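Local coordinates for protein pullulanase (Klebsiella oxytoca, PDB 2YOC) that hydrolyses the alpha-1,6-glucosidic linkages of pullulan and related branched dextrins, as a glycosyl hydrolase exported by a type 2 secretion system, at residues Glu942-Asp954 with Ser989-Ile1001. Numbering follows the deposited sequence.
Sequences ELRKSSPLFTLGD and SLDSRLDGLVVAI. With CA (calcium ion), chain M.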
ATOM      1  N   GLU B 942      20.802  33.161  -9.090  1.00 57.91           N
ATOM      2  CA  GLU B 942      21.299  34.068  -8.044  1.00 58.59           C
ATOM      3  C   GLU B 942      20.825  33.576  -6.680  1.00 62.43           C
ATOM      4  O   GLU B 942      21.636  33.450  -5.749  1.00 61.71           O
ATOM      5  CB  GLU B 942      20.893  35.530  -8.305  1.00 60.70           C
ATOM      6  CG  GLU B 942      21.713  36.190  -9.406  1.00 74.03           C
ATOM      7  CD  GLU B 942      21.455  37.659  -9.683  1.00 99.81           C
ATOM      8  OE1 GLU B 942      20.582  37.980 -10.527  1.00 87.10           O
ATOM      9  OE2 GLU B 942      22.186  38.489  -9.098  1.00101.22           O
ATOM     10  N   LEU B 943      19.530  33.207  -6.600  1.00 57.48           N
ATOM     11  CA  LEU B 943      18.901  32.643  -5.409  1.00 56.93           C
ATOM     12  C   LEU B 943      19.638  31.388  -4.918  1.00 58.18           C
ATOM     13  O   LEU B 943      20.011  31.327  -3.746  1.00 54.18           O
ATOM     14  CB  LEU B 943      17.419  32.337  -5.675  1.00 57.32           C
ATOM     15  CG  LEU B 943      16.503  33.561  -5.810  1.00 62.33           C
ATOM     16  CD1 LEU B 943      15.186  33.185  -6.434  1.00 62.81           C
ATOM     17  CD2 LEU B 943      16.292  34.250  -4.485  1.00 61.78           C
ATOM     18  N   ARG B 944      19.884  30.416  -5.841  1.00 54.72           N
ATOM     19  CA  ARG B 944      20.597  29.146  -5.612  1.00 52.14           C
ATOM     20  C   ARG B 944      21.940  29.405  -4.939  1.00 56.39           C
ATOM     21  O   ARG B 944      22.291  28.694  -3.988  1.00 57.53           O
ATOM     22  CB  ARG B 944      20.779  28.409  -6.950  1.00 48.80           C
ATOM     23  CG  ARG B 944      21.557  27.110  -6.869  1.00 50.41           C
ATOM     24  CD  ARG B 944      21.356  26.256  -8.089  1.00 52.89           C
ATOM     25  NE  ARG B 944      21.951  24.930  -7.929  1.00 60.31           N
ATOM     26  CZ  ARG B 944      21.314  23.858  -7.467  1.00 71.25           C
ATOM     27  NH1 ARG B 944      20.037  23.937  -7.109  1.00 55.20           N
ATOM     28  NH2 ARG B 944      21.948  22.691  -7.368  1.00 52.51           N
ATOM     29  N   LYS B 945      22.680  30.443  -5.412  1.00 51.05           N
ATOM     30  CA  LYS B 945      23.966  30.803  -4.824  1.00 50.16           C
ATOM     31  C   LYS B 945      23.847  31.749  -3.602  1.00 58.04           C
ATOM     32  O   LYS B 945      24.856  32.035  -2.953  1.00 59.78           O
ATOM     33  CB  LYS B 945      24.970  31.303  -5.892  1.00 51.81           C
ATOM     34  CG  LYS B 945      24.551  32.521  -6.709  1.00 69.37           C
ATOM     35  CD  LYS B 945      25.661  32.970  -7.644  1.00 70.48           C
ATOM     36  CE  LYS B 945      26.229  34.323  -7.301  1.00 77.80           C
ATOM     37  NZ  LYS B 945      25.534  35.403  -8.049  1.00 91.21           N
ATOM     38  N   SER B 946      22.613  32.194  -3.258  1.00 55.14           N
ATOM     39  CA  SER B 946      22.365  33.106  -2.141  1.00 53.78           C
ATOM     40  C   SER B 946      22.398  32.502  -0.739  1.00 57.91           C
ATOM     41  O   SER B 946      22.325  33.258   0.220  1.00 58.18           O
ATOM     42  CB  SER B 946      21.084  33.896  -2.370  1.00 57.11           C
ATOM     43  OG  SER B 946      19.939  33.280  -1.810  1.00 64.38           O
ATOM     44  N   SER B 947      22.465  31.162  -0.594  1.00 56.10           N
ATOM     45  CA  SER B 947      22.496  30.528   0.733  1.00 55.56           C
ATOM     46  C   SER B 947      23.089  29.141   0.693  1.00 58.71           C
ATOM     47  O   SER B 947      22.731  28.363  -0.202  1.00 59.33           O
ATOM     48  CB  SER B 947      21.093  30.430   1.323  1.00 58.73           C
ATOM     49  OG  SER B 947      21.175  29.839   2.610  1.00 61.24           O
ATOM     50  N   PRO B 948      23.896  28.742   1.709  1.00 52.69           N
ATOM     51  CA  PRO B 948      24.413  27.367   1.720  1.00 50.67           C
ATOM     52  C   PRO B 948      23.295  26.346   1.960  1.00 55.04           C
ATOM     53  O   PRO B 948      23.515  25.145   1.732  1.00 56.33           O
ATOM     54  CB  PRO B 948      25.433  27.391   2.860  1.00 51.53           C
ATOM     55  CG  PRO B 948      25.016  28.452   3.752  1.00 56.36           C
ATOM     56  CD  PRO B 948      24.409  29.506   2.867  1.00 53.74           C
ATOM     57  N   LEU B 949      22.094  26.839   2.420  1.00 48.40           N
ATOM     58  CA  LEU B 949      20.902  26.044   2.714  1.00 46.64           C
ATOM     59  C   LEU B 949      20.276  25.408   1.480  1.00 50.78           C
ATOM     60  O   LEU B 949      19.644  24.361   1.596  1.00 51.28           O
ATOM     61  CB  LEU B 949      19.869  26.855   3.506  1.00 46.66           C
ATOM     62  CG  LEU B 949      20.245  27.286   4.953  1.00 50.05           C
ATOM     63  CD1 LEU B 949      19.177  28.184   5.553  1.00 48.71           C
ATOM     64  CD2 LEU B 949      20.491  26.078   5.881  1.00 50.95           C
ATOM     65  N   PHE B 950      20.456  26.023   0.309  1.00 47.64           N
ATOM     66  CA  PHE B 950      19.931  25.510  -0.957  1.00 48.70           C
ATOM     67  C   PHE B 950      20.711  24.287  -1.468  1.00 54.74           C
ATOM     68  O   PHE B 950      20.167  23.488  -2.249  1.00 53.95           O
ATOM     69  CB  PHE B 950      20.024  26.588  -2.037  1.00 50.35           C
ATOM     70  CG  PHE B 950      18.958  27.633  -1.934  1.00 53.11           C
ATOM     71  CD1 PHE B 950      17.630  27.324  -2.206  1.00 56.74           C
ATOM     72  CD2 PHE B 950      19.273  28.939  -1.570  1.00 55.65           C
ATOM     73  CE1 PHE B 950      16.638  28.305  -2.128  1.00 57.90           C
ATOM     74  CE2 PHE B 950      18.274  29.911  -1.476  1.00 58.70           C
ATOM     75  CZ  PHE B 950      16.965  29.590  -1.763  1.00 56.61           C
ATOM     76  N   THR B 951      22.002  24.198  -1.087  1.00 50.83           N
ATOM     77  CA  THR B 951      22.951  23.190  -1.556  1.00 50.30           C
ATOM     78  C   THR B 951      23.646  22.481  -0.386  1.00 53.05           C
ATOM     79  O   THR B 951      24.861  22.624  -0.194  1.00 51.86           O
ATOM     80  CB  THR B 951      23.947  23.863  -2.510  1.00 60.81           C
ATOM     81  OG1 THR B 951      24.662  24.880  -1.784  1.00 64.43           O
ATOM     82  CG2 THR B 951      23.266  24.446  -3.759  1.00 57.98           C
ATOM     83  N   LEU B 952      22.855  21.733   0.408  1.00 48.84           N
ATOM     84  CA  LEU B 952      23.324  21.022   1.601  1.00 47.12           C
ATOM     85  C   LEU B 952      24.353  19.937   1.313  1.00 54.97           C
ATOM     86  O   LEU B 952      25.190  19.673   2.184  1.00 55.70           O
ATOM     87  CB  LEU B 952      22.170  20.461   2.438  1.00 46.09           C
ATOM     88  CG  LEU B 952      21.216  21.438   3.128  1.00 48.51           C
ATOM     89  CD1 LEU B 952      20.035  20.697   3.747  1.00 47.32           C
ATOM     90  CD2 LEU B 952      21.920  22.253   4.200  1.00 48.28           C
ATOM     91  N   GLY B 953      24.285  19.309   0.123  1.00 51.16           N
ATOM     92  CA  GLY B 953      25.228  18.265  -0.272  1.00 49.72           C
ATOM     93  C   GLY B 953      25.107  16.905   0.405  1.00 52.40           C
ATOM     94  O   GLY B 953      25.084  15.889  -0.294  1.00 51.75           O
ATOM     95  N   ASP B 954      25.096  16.846   1.765  1.00 48.02           N
ATOM     96  CA  ASP B 954      24.997  15.568   2.489  1.00 48.43           C
ATOM     97  C   ASP B 954      23.542  15.124   2.659  1.00 55.74           C
ATOM     98  O   ASP B 954      22.727  15.902   3.161  1.00 58.58           O
ATOM     99  CB  ASP B 954      25.640  15.649   3.875  1.00 50.76           C
ATOM    100  CG  ASP B 954      27.153  15.576   3.899  1.00 77.62           C
ATOM    101  OD1 ASP B 954      27.691  14.440   3.933  1.00 82.66           O
ATOM    102  OD2 ASP B 954      27.808  16.660   3.987  1.00 83.79           O
ATOM    103  N   SER B 989      24.891  26.424  12.593  1.00 52.96           N
ATOM    104  CA  SER B 989      24.380  27.543  11.818  1.00 52.04           C
ATOM    105  C   SER B 989      25.148  27.555  10.523  1.00 53.93           C
ATOM    106  O   SER B 989      26.316  27.876  10.539  1.00 56.51           O
ATOM    107  CB  SER B 989      24.538  28.855  12.586  1.00 54.60           C
ATOM    108  OG  SER B 989      24.730  29.943  11.696  1.00 70.94           O
ATOM    109  N   LEU B 990      24.536  27.144   9.431  1.00 48.35           N
ATOM    110  CA  LEU B 990      25.217  27.148   8.132  1.00 47.14           C
ATOM    111  C   LEU B 990      25.263  28.531   7.490  1.00 53.37           C
ATOM    112  O   LEU B 990      26.295  28.885   6.945  1.00 54.34           O
ATOM    113  CB  LEU B 990      24.636  26.095   7.170  1.00 45.82           C
ATOM    114  CG  LEU B 990      24.782  24.667   7.626  1.00 48.84           C
ATOM    115  CD1 LEU B 990      24.371  23.742   6.564  1.00 48.26           C
ATOM    116  CD2 LEU B 990      26.210  24.354   8.033  1.00 50.42           C
ATOM    117  N   ASP B 991      24.161  29.297   7.552  1.00 51.48           N
ATOM    118  CA  ASP B 991      24.036  30.659   7.036  1.00 52.34           C
ATOM    119  C   ASP B 991      24.047  31.599   8.253  1.00 57.74           C
ATOM    120  O   ASP B 991      23.193  31.491   9.130  1.00 58.62           O
ATOM    121  CB  ASP B 991      22.737  30.805   6.210  1.00 54.82           C
ATOM    122  CG  ASP B 991      22.666  32.013   5.287  1.00 75.89           C
ATOM    123  OD1 ASP B 991      23.003  33.130   5.741  1.00 80.93           O
ATOM    124  OD2 ASP B 991      22.208  31.852   4.132  1.00 79.30           O
ATOM    125  N   SER B 992      25.038  32.479   8.330  1.00 54.88           N
ATOM    126  CA  SER B 992      25.200  33.403   9.470  1.00 55.46           C
ATOM    127  C   SER B 992      24.139  34.474   9.487  1.00 61.11           C
ATOM    128  O   SER B 992      23.947  35.125  10.510  1.00 62.52           O
ATOM    129  CB  SER B 992      26.566  34.076   9.427  1.00 57.83           C
ATOM    130  OG  SER B 992      26.704  34.800   8.212  1.00 68.02           O
ATOM    131  N   ARG B 993      23.488  34.692   8.348  1.00 57.20           N
ATOM    132  CA  ARG B 993      22.460  35.697   8.195  1.00 58.22           C
ATOM    133  C   ARG B 993      21.054  35.107   8.453  1.00 65.02           C
ATOM    134  O   ARG B 993      20.216  35.800   9.028  1.00 65.20           O
ATOM    135  CB  ARG B 993      22.625  36.359   6.802  1.00 58.83           C
ATOM    136  CG  ARG B 993      21.392  37.063   6.205  1.00 77.01           C
ATOM    137  CD  ARG B 993      21.673  37.623   4.816  1.00 80.95           C
ATOM    138  NE  ARG B 993      21.629  36.581   3.796  1.00 89.78           N
ATOM    139  CZ  ARG B 993      20.566  36.323   3.041  1.00106.78           C
ATOM    140  NH1 ARG B 993      19.458  37.040   3.175  1.00 97.76           N
ATOM    141  NH2 ARG B 993      20.606  35.351   2.140  1.00 92.70           N
ATOM    142  N   LEU B 994      20.817  33.820   8.059  1.00 63.14           N
ATOM    143  CA  LEU B 994      19.502  33.142   8.181  1.00 62.66           C
ATOM    144  C   LEU B 994      19.387  32.083   9.284  1.00 65.22           C
ATOM    145  O   LEU B 994      20.398  31.552   9.752  1.00 63.35           O
ATOM    146  CB  LEU B 994      19.012  32.556   6.827  1.00 61.15           C
ATOM    147  CG  LEU B 994      19.063  33.475   5.609  1.00 64.92           C
ATOM    148  CD1 LEU B 994      18.524  32.788   4.392  1.00 64.67           C
ATOM    149  CD2 LEU B 994      18.325  34.781   5.836  1.00 66.62           C
ATOM    150  N   ASP B 995      18.129  31.801   9.689  1.00 61.42           N
ATOM    151  CA  ASP B 995      17.725  30.793  10.669  1.00 61.44           C
ATOM    152  C   ASP B 995      16.990  29.684   9.921  1.00 65.64           C
ATOM    153  O   ASP B 995      16.839  28.587  10.444  1.00 66.09           O
ATOM    154  CB  ASP B 995      16.774  31.395  11.717  1.00 64.15           C
ATOM    155  CG  ASP B 995      17.328  31.588  13.126  1.00 73.67           C
ATOM    156  OD1 ASP B 995      18.461  31.099  13.402  1.00 73.89           O
ATOM    157  OD2 ASP B 995      16.623  32.223  13.963  1.00 78.44           O
ATOM    158  N   GLY B 996      16.537  29.994   8.709  1.00 60.99           N
ATOM    159  CA  GLY B 996      15.781  29.083   7.867  1.00 59.80           C
ATOM    160  C   GLY B 996      15.373  29.687   6.541  1.00 63.56           C
ATOM    161  O   GLY B 996      15.514  30.896   6.333  1.00 64.08           O
ATOM    162  N   LEU B 997      14.849  28.839   5.634  1.00 59.32           N
ATOM    163  CA  LEU B 997      14.421  29.186   4.270  1.00 58.05           C
ATOM    164  C   LEU B 997      13.083  28.596   3.886  1.00 60.36           C
ATOM    165  O   LEU B 997      12.754  27.472   4.280  1.00 58.09           O
ATOM    166  CB  LEU B 997      15.447  28.630   3.271  1.00 57.22           C
ATOM    167  CG  LEU B 997      15.948  29.534   2.176  1.00 61.60           C
ATOM    168  CD1 LEU B 997      15.684  31.015   2.496  1.00 62.45           C
ATOM    169  CD2 LEU B 997      17.426  29.291   1.937  1.00 60.36           C
ATOM    170  N   VAL B 998      12.347  29.329   3.032  1.00 57.75           N
ATOM    171  CA  VAL B 998      11.075  28.870   2.460  1.00 58.02           C
ATOM    172  C   VAL B 998      11.092  29.071   0.942  1.00 62.48           C
ATOM    173  O   VAL B 998      11.319  30.189   0.469  1.00 63.77           O
ATOM    174  CB  VAL B 998       9.785  29.444   3.118  1.00 62.33           C
ATOM    175  CG1 VAL B 998       8.539  28.940   2.412  1.00 61.85           C
ATOM    176  CG2 VAL B 998       9.712  29.091   4.594  1.00 63.04           C
ATOM    177  N   VAL B 999      10.870  27.990   0.191  1.00 57.05           N
ATOM    178  CA  VAL B 999      10.739  28.070  -1.249  1.00 57.13           C
ATOM    179  C   VAL B 999       9.251  27.828  -1.543  1.00 64.30           C
ATOM    180  O   VAL B 999       8.694  26.783  -1.176  1.00 63.43           O
ATOM    181  CB  VAL B 999      11.661  27.102  -2.025  1.00 60.28           C
ATOM    182  CG1 VAL B 999      11.413  27.187  -3.532  1.00 60.13           C
ATOM    183  CG2 VAL B 999      13.126  27.366  -1.720  1.00 59.48           C
ATOM    184  N   ALA B1000       8.605  28.809  -2.169  1.00 63.68           N
ATOM    185  CA  ALA B1000       7.209  28.668  -2.530  1.00 65.86           C
ATOM    186  C   ALA B1000       7.057  28.819  -4.025  1.00 70.28           C
ATOM    187  O   ALA B1000       7.494  29.815  -4.591  1.00 69.10           O
ATOM    188  CB  ALA B1000       6.352  29.674  -1.783  1.00 68.17           C
ATOM    189  N   ILE B1001       6.513  27.782  -4.667  1.00 67.84           N
ATOM    190  CA  ILE B1001       6.274  27.750  -6.100  1.00 68.02           C
ATOM    191  C   ILE B1001       4.778  27.572  -6.306  1.00 73.41           C
ATOM    192  O   ILE B1001       4.245  26.503  -5.983  1.00 73.85           O
ATOM    193  CB  ILE B1001       7.097  26.620  -6.783  1.00 70.43           C
ATOM    194  CG1 ILE B1001       8.615  26.828  -6.581  1.00 69.85           C
ATOM    195  CG2 ILE B1001       6.736  26.476  -8.282  1.00 70.64           C
ATOM    196  CD1 ILE B1001       9.445  25.574  -6.828  1.00 79.13           C
TER
HETATM  197 CA    CA M2077      21.976  30.279  11.110  1.00 78.85          CA
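S947 gives its hydroxyl hydrogen to D991, OG lying 2.7 Å from OD2 on the anti lone pair. With OG anti to the backbone N (chi1 -179°), the same atom also accepts from the N of L949, closing an ST turn; a short hydroxyl suits this double role. D991, with two oxygens, can serve both segments: OD1 takes the N of R993 on its anti lone pair and the N of L994 from above the carboxylate plane, an Asx turn and an Asx motif. R993 adds a weak bond from NH2 to the O of S946 (3.3 Å), while its NH1 forms a salt bridge with E1055.

The other contacts are apolar. Branched L997 presents one methyl, CD2, to the flat face of F950 in a CH-pi contact, 3.9 Å from the centroid, and also touches CB of L949; V999 CG2 meets the ring edge at CE1 (3.7 Å). L952 CD2 packs on L990 CD1, and the rigid ring of P948 lies against L990.

Residues 946-952, following helix 927-945, thus pack on strand 994-1002 of the C-terminal antiparallel sheet, beside the calcium site of S989 OG, the D991 and L994 carbonyls, D982 and Q1058.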